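Local coordinates for protein putative cytochrome P450 120 (Synechocystis sp., PDB 2VE3) that probably works as a heme-dependent cytochrome P450 monooxygenase and holds retinoic acid in a pocket beside its heme, at residues S119-M124 with M401-T406; P219-A224 with L228-D233. All coordinates share one frame; numbering follows the deposited sequence.

Interaction 1: S119-M124 with M401-T406; sequences SYLPKM and MKLFAT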
ATOM      1  N   SER A 119      14.280  16.180  -1.621  1.00 39.40           N
ATOM      2  CA  SER A 119      15.440  15.956  -0.753  1.00 38.82           C
ATOM      3  C   SER A 119      15.663  14.498  -0.363  1.00 38.78           C
ATOM      4  O   SER A 119      16.748  14.149   0.103  1.00 39.05           O
ATOM      5  CB  SER A 119      15.378  16.844   0.504  1.00 38.94           C
ATOM      6  OG  SER A 119      14.314  16.486   1.366  1.00 38.18           O
ATOM      7  N   TYR A 120      14.651  13.647  -0.550  1.00 38.69           N
ATOM      8  CA  TYR A 120      14.787  12.207  -0.272  1.00 38.19           C
ATOM      9  C   TYR A 120      15.634  11.479  -1.324  1.00 37.41           C
ATOM     10  O   TYR A 120      16.233  10.440  -1.043  1.00 37.21           O
ATOM     11  CB  TYR A 120      13.413  11.532  -0.178  1.00 38.66           C
ATOM     12  CG  TYR A 120      12.641  11.751   1.114  1.00 39.65           C
ATOM     13  CD1 TYR A 120      13.295  12.029   2.317  1.00 40.76           C
ATOM     14  CD2 TYR A 120      11.247  11.625   1.140  1.00 40.53           C
ATOM     15  CE1 TYR A 120      12.578  12.208   3.511  1.00 41.69           C
ATOM     16  CE2 TYR A 120      10.521  11.796   2.324  1.00 40.31           C
ATOM     17  CZ  TYR A 120      11.191  12.089   3.505  1.00 40.87           C
ATOM     18  OH  TYR A 120      10.486  12.257   4.677  1.00 40.24           O
ATOM     19  N   LEU A 121      15.686  12.038  -2.528  1.00 36.68           N
ATOM     20  CA  LEU A 121      16.268  11.354  -3.696  1.00 36.36           C
ATOM     21  C   LEU A 121      17.682  10.761  -3.587  1.00 35.67           C
ATOM     22  O   LEU A 121      17.851   9.569  -3.878  1.00 35.54           O
ATOM     23  CB  LEU A 121      16.179  12.232  -4.942  1.00 36.69           C
ATOM     24  CG  LEU A 121      14.842  12.188  -5.657  1.00 37.30           C
ATOM     25  CD1 LEU A 121      15.051  12.670  -7.068  1.00 37.79           C
ATOM     26  CD2 LEU A 121      14.332  10.758  -5.653  1.00 38.48           C
ATOM     27  N   PRO A 122      18.692  11.583  -3.200  1.00 34.96           N
ATOM     28  CA  PRO A 122      20.078  11.102  -3.137  1.00 34.29           C
ATOM     29  C   PRO A 122      20.255   9.798  -2.334  1.00 33.68           C
ATOM     30  O   PRO A 122      20.896   8.866  -2.827  1.00 33.66           O
ATOM     31  CB  PRO A 122      20.819  12.262  -2.459  1.00 34.26           C
ATOM     32  CG  PRO A 122      20.021  13.462  -2.807  1.00 34.54           C
ATOM     33  CD  PRO A 122      18.599  13.008  -2.812  1.00 34.74           C
ATOM     34  N   LYS A 123      19.691   9.733  -1.126  1.00 32.71           N
ATOM     35  CA  LYS A 123      19.789   8.527  -0.295  1.00 32.02           C
ATOM     36  C   LYS A 123      18.992   7.389  -0.899  1.00 31.30           C
ATOM     37  O   LYS A 123      19.414   6.232  -0.830  1.00 30.71           O
ATOM     38  CB  LYS A 123      19.303   8.756   1.147  1.00 32.16           C
ATOM     39  CG  LYS A 123      20.234   9.548   2.073  1.00 32.24           C
ATOM     40  CD  LYS A 123      20.082  11.037   1.813  1.00 32.84           C
ATOM     41  CE  LYS A 123      18.609  11.419   1.691  1.00 32.17           C
ATOM     42  NZ  LYS A 123      18.382  12.377   0.590  1.00 31.41           N
ATOM     43  N   MET A 124      17.833   7.723  -1.469  1.00 30.95           N
ATOM     44  CA  MET A 124      16.973   6.719  -2.096  1.00 31.30           C
ATOM     45  C   MET A 124      17.648   6.088  -3.303  1.00 30.10           C
ATOM     46  O   MET A 124      17.644   4.882  -3.441  1.00 29.81           O
ATOM     47  CB  MET A 124      15.614   7.291  -2.510  1.00 31.23           C
ATOM     48  CG  MET A 124      14.670   6.204  -3.039  1.00 31.84           C
ATOM     49  SD  MET A 124      13.147   6.812  -3.770  1.00 33.57           S
ATOM     50  CE  MET A 124      12.324   7.514  -2.341  1.00 32.35           C
ATOM     51  N   MET A 401       8.709   4.344  -6.917  1.00 19.82           N
ATOM     52  CA  MET A 401       8.373   3.551  -8.096  1.00 19.91           C
ATOM     53  C   MET A 401       9.073   4.113  -9.338  1.00 20.67           C
ATOM     54  O   MET A 401       9.638   3.367 -10.142  1.00 20.91           O
ATOM     55  CB  MET A 401       6.858   3.530  -8.295  1.00 19.72           C
ATOM     56  CG  MET A 401       6.097   2.654  -7.307  1.00 18.85           C
ATOM     57  SD  MET A 401       4.335   2.540  -7.671  1.00 20.64           S
ATOM     58  CE  MET A 401       3.720   4.046  -6.911  1.00 22.04           C
ATOM     59  N   LYS A 402       9.049   5.436  -9.486  1.00 21.26           N
ATOM     60  CA  LYS A 402       9.620   6.080 -10.673  1.00 21.35           C
ATOM     61  C   LYS A 402      11.134   5.963 -10.695  1.00 21.24           C
ATOM     62  O   LYS A 402      11.697   5.545 -11.686  1.00 21.43           O
ATOM     63  CB  LYS A 402       9.189   7.538 -10.770  1.00 21.34           C
ATOM     64  CG  LYS A 402       8.789   7.947 -12.166  1.00 22.86           C
ATOM     65  CD  LYS A 402       8.763   9.452 -12.350  1.00 23.33           C
ATOM     66  CE  LYS A 402       7.440  10.057 -11.949  1.00 24.59           C
ATOM     67  NZ  LYS A 402       7.115  11.252 -12.800  1.00 23.06           N
ATOM     68  N   LEU A 403      11.793   6.308  -9.594  1.00 21.78           N
ATOM     69  CA  LEU A 403      13.251   6.122  -9.487  1.00 21.79           C
ATOM     70  C   LEU A 403      13.685   4.684  -9.760  1.00 21.45           C
ATOM     71  O   LEU A 403      14.597   4.468 -10.548  1.00 21.58           O
ATOM     72  CB  LEU A 403      13.772   6.597  -8.122  1.00 21.82           C
ATOM     73  CG  LEU A 403      15.267   6.715  -7.773  1.00 22.20           C
ATOM     74  CD1 LEU A 403      16.154   7.227  -8.901  1.00 22.70           C
ATOM     75  CD2 LEU A 403      15.412   7.627  -6.583  1.00 21.78           C
ATOM     76  N   PHE A 404      13.030   3.715  -9.117  1.00 21.32           N
ATOM     77  CA  PHE A 404      13.384   2.298  -9.286  1.00 21.66           C
ATOM     78  C   PHE A 404      13.186   1.835 -10.731  1.00 21.60           C
ATOM     79  O   PHE A 404      14.039   1.165 -11.300  1.00 21.91           O
ATOM     80  CB  PHE A 404      12.550   1.404  -8.360  1.00 21.33           C
ATOM     81  CG  PHE A 404      12.811  -0.059  -8.545  1.00 20.66           C
ATOM     82  CD1 PHE A 404      13.831  -0.686  -7.844  1.00 22.91           C
ATOM     83  CD2 PHE A 404      12.044  -0.811  -9.422  1.00 20.38           C
ATOM     84  CE1 PHE A 404      14.081  -2.054  -8.010  1.00 22.06           C
ATOM     85  CE2 PHE A 404      12.280  -2.176  -9.597  1.00 21.09           C
ATOM     86  CZ  PHE A 404      13.299  -2.799  -8.886  1.00 21.27           C
ATOM     87  N   ALA A 405      12.033   2.179 -11.290  1.00 21.49           N
ATOM     88  CA  ALA A 405      11.696   1.850 -12.656  1.00 21.83           C
ATOM     89  C   ALA A 405      12.785   2.389 -13.582  1.00 22.08           C
ATOM     90  O   ALA A 405      13.236   1.681 -14.495  1.00 22.21           O
ATOM     91  CB  ALA A 405      10.348   2.450 -13.013  1.00 20.89           C
ATOM     92  N   THR A 406      13.216   3.618 -13.304  1.00 21.74           N
ATOM     93  CA  THR A 406      14.190   4.327 -14.121  1.00 22.44           C
ATOM     94  C   THR A 406      15.564   3.674 -14.059  1.00 22.78           C
ATOM     95  O   THR A 406      16.134   3.331 -15.083  1.00 23.33           O
ATOM     96  CB  THR A 406      14.253   5.843 -13.746  1.00 22.48           C
ATOM     97  OG1 THR A 406      13.026   6.483 -14.116  1.00 20.45           O
ATOM     98  CG2 THR A 406      15.411   6.545 -14.454  1.00 22.92           C
TER
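Helix 121-137, near residues 121-124, faces the flank of helix 394-411, the two backbones coming nearest at Met124 and Leu403, whose CA atoms are 8.3 Å apart. A single methyl group carries the contact: CD2 of Leu403 reaches across and touches both Leu121 and Met124. With CG anti to the backbone N (chi1 -171°), the leucine is carried out from its own helix toward the opposing one. CD2 of Leu121 meets CD2 of Leu403 at 3.4 Å, closer than two methyls usually sit, and the two branches approach at a slant. Met124 passes alongside Leu403, the two chains running in opposite directions. Extended through chi2 (-171°) and bent only at chi3, Met124 sets SD 3.7 Å from Leu403 CD2. All three residues are buried, and this is purely apolar contact. In P450 nomenclature these are helices D and L, members of the four-helix bundle that also includes E and I. Helix E, 143-159, supplies Leu158, which packs on Met124, while Leu293 covers Leu403 from a nearby loop. One turn further along helix L, Thr406 folds its hydroxyl back on its own helix: OG1 binds Lys402 O at 2.9 Å from above the carbonyl plane, and Thr406 N reaches that oxygen from the opposite face. The ammonium group of Lys402 forms a salt bridge with Asp305 and a hydrogen bond to Leu298 O, tying helix L to neighbouring parts of the fold.

Interaction 2: P219-A224 with L228-D233; sequences PSEEDA and LLAARD
The short helix 224-230, which corresponds to helix H of the P450 fold, closes a helical turn with a backbone hydrogen bond of 3.0 Å from Leu228 N to Ala224 O. The side chain of Leu228 folds over the same oxygen: CG sits beside its own backbone N (chi1 -63°), which brings it to 3.4 Å from Ala224 O. Asp223 occupies the N-cap position, its OD1 accepting from Gly226 N while OD2 makes a salt bridge to Arg214 at the end of helix 192-215. Ala224 and Leu228 both pack on helix I, 241-272, the former against Leu251 and the latter against Leu244. Nearer the surface, Glu221 doubles back from the preceding loop, its chain bent at chi2 (84°), and lays its carboxylate against a methyl, OE2 lying 3.8 Å from Ala230 CB. Beyond the last helical residue the chain turns away at Ala231, and the guanidinium of Arg232 curls back, NH1 giving a hydrogen bond of 2.8 Å to Ala231 O from above that carbonyl's plane.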
ATOM      1  N   PRO A 219      17.469  20.051  16.565  1.00 45.79           N
ATOM      2  CA  PRO A 219      16.272  19.707  15.802  1.00 45.58           C
ATOM      3  C   PRO A 219      16.539  19.675  14.296  1.00 45.32           C
ATOM      4  O   PRO A 219      17.058  20.652  13.731  1.00 45.08           O
ATOM      5  CB  PRO A 219      15.291  20.838  16.148  1.00 45.65           C
ATOM      6  CG  PRO A 219      15.832  21.457  17.400  1.00 45.97           C
ATOM      7  CD  PRO A 219      17.313  21.333  17.273  1.00 45.82           C
ATOM      8  N   SER A 220      16.197  18.548  13.671  1.00 44.79           N
ATOM      9  CA  SER A 220      16.306  18.379  12.214  1.00 44.39           C
ATOM     10  C   SER A 220      14.996  17.858  11.620  1.00 43.81           C
ATOM     11  O   SER A 220      14.459  16.855  12.087  1.00 43.96           O
ATOM     12  CB  SER A 220      17.480  17.453  11.853  1.00 44.44           C
ATOM     13  OG  SER A 220      17.811  16.586  12.930  1.00 44.29           O
ATOM     14  N   GLU A 221      14.488  18.559  10.605  1.00 43.05           N
ATOM     15  CA  GLU A 221      13.268  18.163   9.897  1.00 42.37           C
ATOM     16  C   GLU A 221      13.603  17.580   8.518  1.00 41.69           C
ATOM     17  O   GLU A 221      12.871  17.781   7.544  1.00 41.42           O
ATOM     18  CB  GLU A 221      12.295  19.345   9.767  1.00 42.54           C
ATOM     19  CG  GLU A 221      11.622  19.773  11.070  1.00 43.38           C
ATOM     20  CD  GLU A 221      12.477  20.731  11.888  1.00 44.85           C
ATOM     21  OE1 GLU A 221      12.783  21.831  11.374  1.00 46.05           O
ATOM     22  OE2 GLU A 221      12.830  20.397  13.046  1.00 45.12           O
ATOM     23  N   GLU A 222      14.725  16.869   8.448  1.00 40.96           N
ATOM     24  CA  GLU A 222      15.177  16.242   7.204  1.00 40.25           C
ATOM     25  C   GLU A 222      14.292  15.053   6.829  1.00 39.50           C
ATOM     26  O   GLU A 222      14.006  14.831   5.638  1.00 39.82           O
ATOM     27  CB  GLU A 222      16.649  15.809   7.322  1.00 40.22           C
ATOM     28  N   ASP A 223      13.849  14.328   7.859  1.00 38.31           N
ATOM     29  CA  ASP A 223      13.075  13.092   7.724  1.00 36.93           C
ATOM     30  C   ASP A 223      11.724  13.128   8.458  1.00 36.29           C
ATOM     31  O   ASP A 223      11.373  14.129   9.097  1.00 35.77           O
ATOM     32  CB  ASP A 223      13.911  11.898   8.216  1.00 36.97           C
ATOM     33  CG  ASP A 223      14.309  12.008   9.689  1.00 36.39           C
ATOM     34  OD1 ASP A 223      13.977  13.007  10.358  1.00 35.02           O
ATOM     35  OD2 ASP A 223      14.963  11.068  10.184  1.00 37.20           O
ATOM     36  N   ALA A 224      10.990  12.014   8.374  1.00 35.13           N
ATOM     37  CA  ALA A 224       9.665  11.880   8.979  1.00 33.89           C
ATOM     38  C   ALA A 224       9.682  11.947  10.509  1.00 33.24           C
ATOM     39  O   ALA A 224       8.843  12.627  11.099  1.00 32.93           O
ATOM     40  CB  ALA A 224       8.982  10.598   8.496  1.00 33.76           C
ATOM     41  N   LEU A 228       7.830  14.661  13.011  1.00 28.74           N
ATOM     42  CA  LEU A 228       6.899  14.319  14.091  1.00 27.97           C
ATOM     43  C   LEU A 228       7.337  14.861  15.447  1.00 27.55           C
ATOM     44  O   LEU A 228       6.510  15.255  16.268  1.00 27.51           O
ATOM     45  CB  LEU A 228       6.693  12.802  14.184  1.00 28.03           C
ATOM     46  CG  LEU A 228       6.062  12.087  12.983  1.00 27.43           C
ATOM     47  CD1 LEU A 228       5.980  10.563  13.230  1.00 26.00           C
ATOM     48  CD2 LEU A 228       4.698  12.693  12.687  1.00 26.61           C
ATOM     49  N   LEU A 229       8.638  14.869  15.688  1.00 27.44           N
ATOM     50  CA  LEU A 229       9.176  15.423  16.929  1.00 27.26           C
ATOM     51  C   LEU A 229       8.912  16.916  17.011  1.00 27.24           C
ATOM     52  O   LEU A 229       8.640  17.437  18.087  1.00 27.50           O
ATOM     53  CB  LEU A 229      10.667  15.130  17.045  1.00 27.10           C
ATOM     54  CG  LEU A 229      11.199  13.909  17.810  1.00 27.14           C
ATOM     55  CD1 LEU A 229      10.151  12.928  18.281  1.00 28.59           C
ATOM     56  CD2 LEU A 229      12.202  13.196  16.949  1.00 28.40           C
ATOM     57  N   ALA A 230       8.959  17.593  15.867  1.00 27.55           N
ATOM     58  CA  ALA A 230       8.737  19.036  15.800  1.00 27.34           C
ATOM     59  C   ALA A 230       7.258  19.417  15.854  1.00 27.33           C
ATOM     60  O   ALA A 230       6.914  20.521  16.289  1.00 27.81           O
ATOM     61  CB  ALA A 230       9.389  19.610  14.548  1.00 27.47           C
ATOM     62  N   ALA A 231       6.393  18.498  15.426  1.00 26.83           N
ATOM     63  CA  ALA A 231       4.940  18.731  15.307  1.00 26.30           C
ATOM     64  C   ALA A 231       4.241  19.218  16.581  1.00 25.82           C
ATOM     65  O   ALA A 231       4.554  18.746  17.673  1.00 25.79           O
ATOM     66  CB  ALA A 231       4.266  17.468  14.819  1.00 25.92           C
ATOM     67  N   ARG A 232       3.280  20.139  16.412  1.00 25.34           N
ATOM     68  CA  ARG A 232       2.422  20.646  17.504  1.00 25.14           C
ATOM     69  C   ARG A 232       0.933  20.586  17.129  1.00 25.07           C
ATOM     70  O   ARG A 232       0.567  20.971  16.019  1.00 24.86           O
ATOM     71  CB  ARG A 232       2.788  22.104  17.875  1.00 24.68           C
ATOM     72  CG  ARG A 232       4.190  22.328  18.441  1.00 23.59           C
ATOM     73  CD  ARG A 232       4.388  21.540  19.725  1.00 23.02           C
ATOM     74  NE  ARG A 232       5.733  21.659  20.275  1.00 23.05           N
ATOM     75  CZ  ARG A 232       6.794  20.967  19.861  1.00 24.77           C
ATOM     76  NH1 ARG A 232       6.691  20.097  18.863  1.00 24.29           N
ATOM     77  NH2 ARG A 232       7.970  21.150  20.451  1.00 23.02           N
ATOM     78  N   ASP A 233       0.074  20.140  18.057  1.00 25.28           N
ATOM     79  CA  ASP A 233      -1.382  20.140  17.812  1.00 25.05           C
ATOM     80  C   ASP A 233      -1.967  21.562  17.833  1.00 25.42           C
ATOM     81  O   ASP A 233      -1.225  22.545  17.994  1.00 25.30           O
ATOM     82  CB  ASP A 233      -2.160  19.146  18.713  1.00 24.98           C
ATOM     83  CG  ASP A 233      -2.193  19.543  20.196  1.00 26.11           C
ATOM     84  OD1 ASP A 233      -1.846  20.691  20.544  1.00 25.45           O
ATOM     85  OD2 ASP A 233      -2.584  18.680  21.031  1.00 25.07           O
TER

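Interaction 2 is nested in sequence within the 276 residues that separate the two segments of interaction 1, and the centres of the two contacts are 22 Å apart. Tyr120 nevertheless bridges them by packing: its CE1 lies 3.7 Å from Glu222 O, and its OH lies 3.7 Å from Ala224 N, so the ring of Tyr120, just ahead of Leu121, rests against the start of helix 224-230. Neither contact forms part of the substrate pocket. The side chains of Met124 and Ala224 stay about 9 Å and 8 Å from the heme, and that of Leu228 about 14 Å from retinoic acid. Met401, which takes no part in the contact with 119-124, touches the heme from the same helix as Leu403.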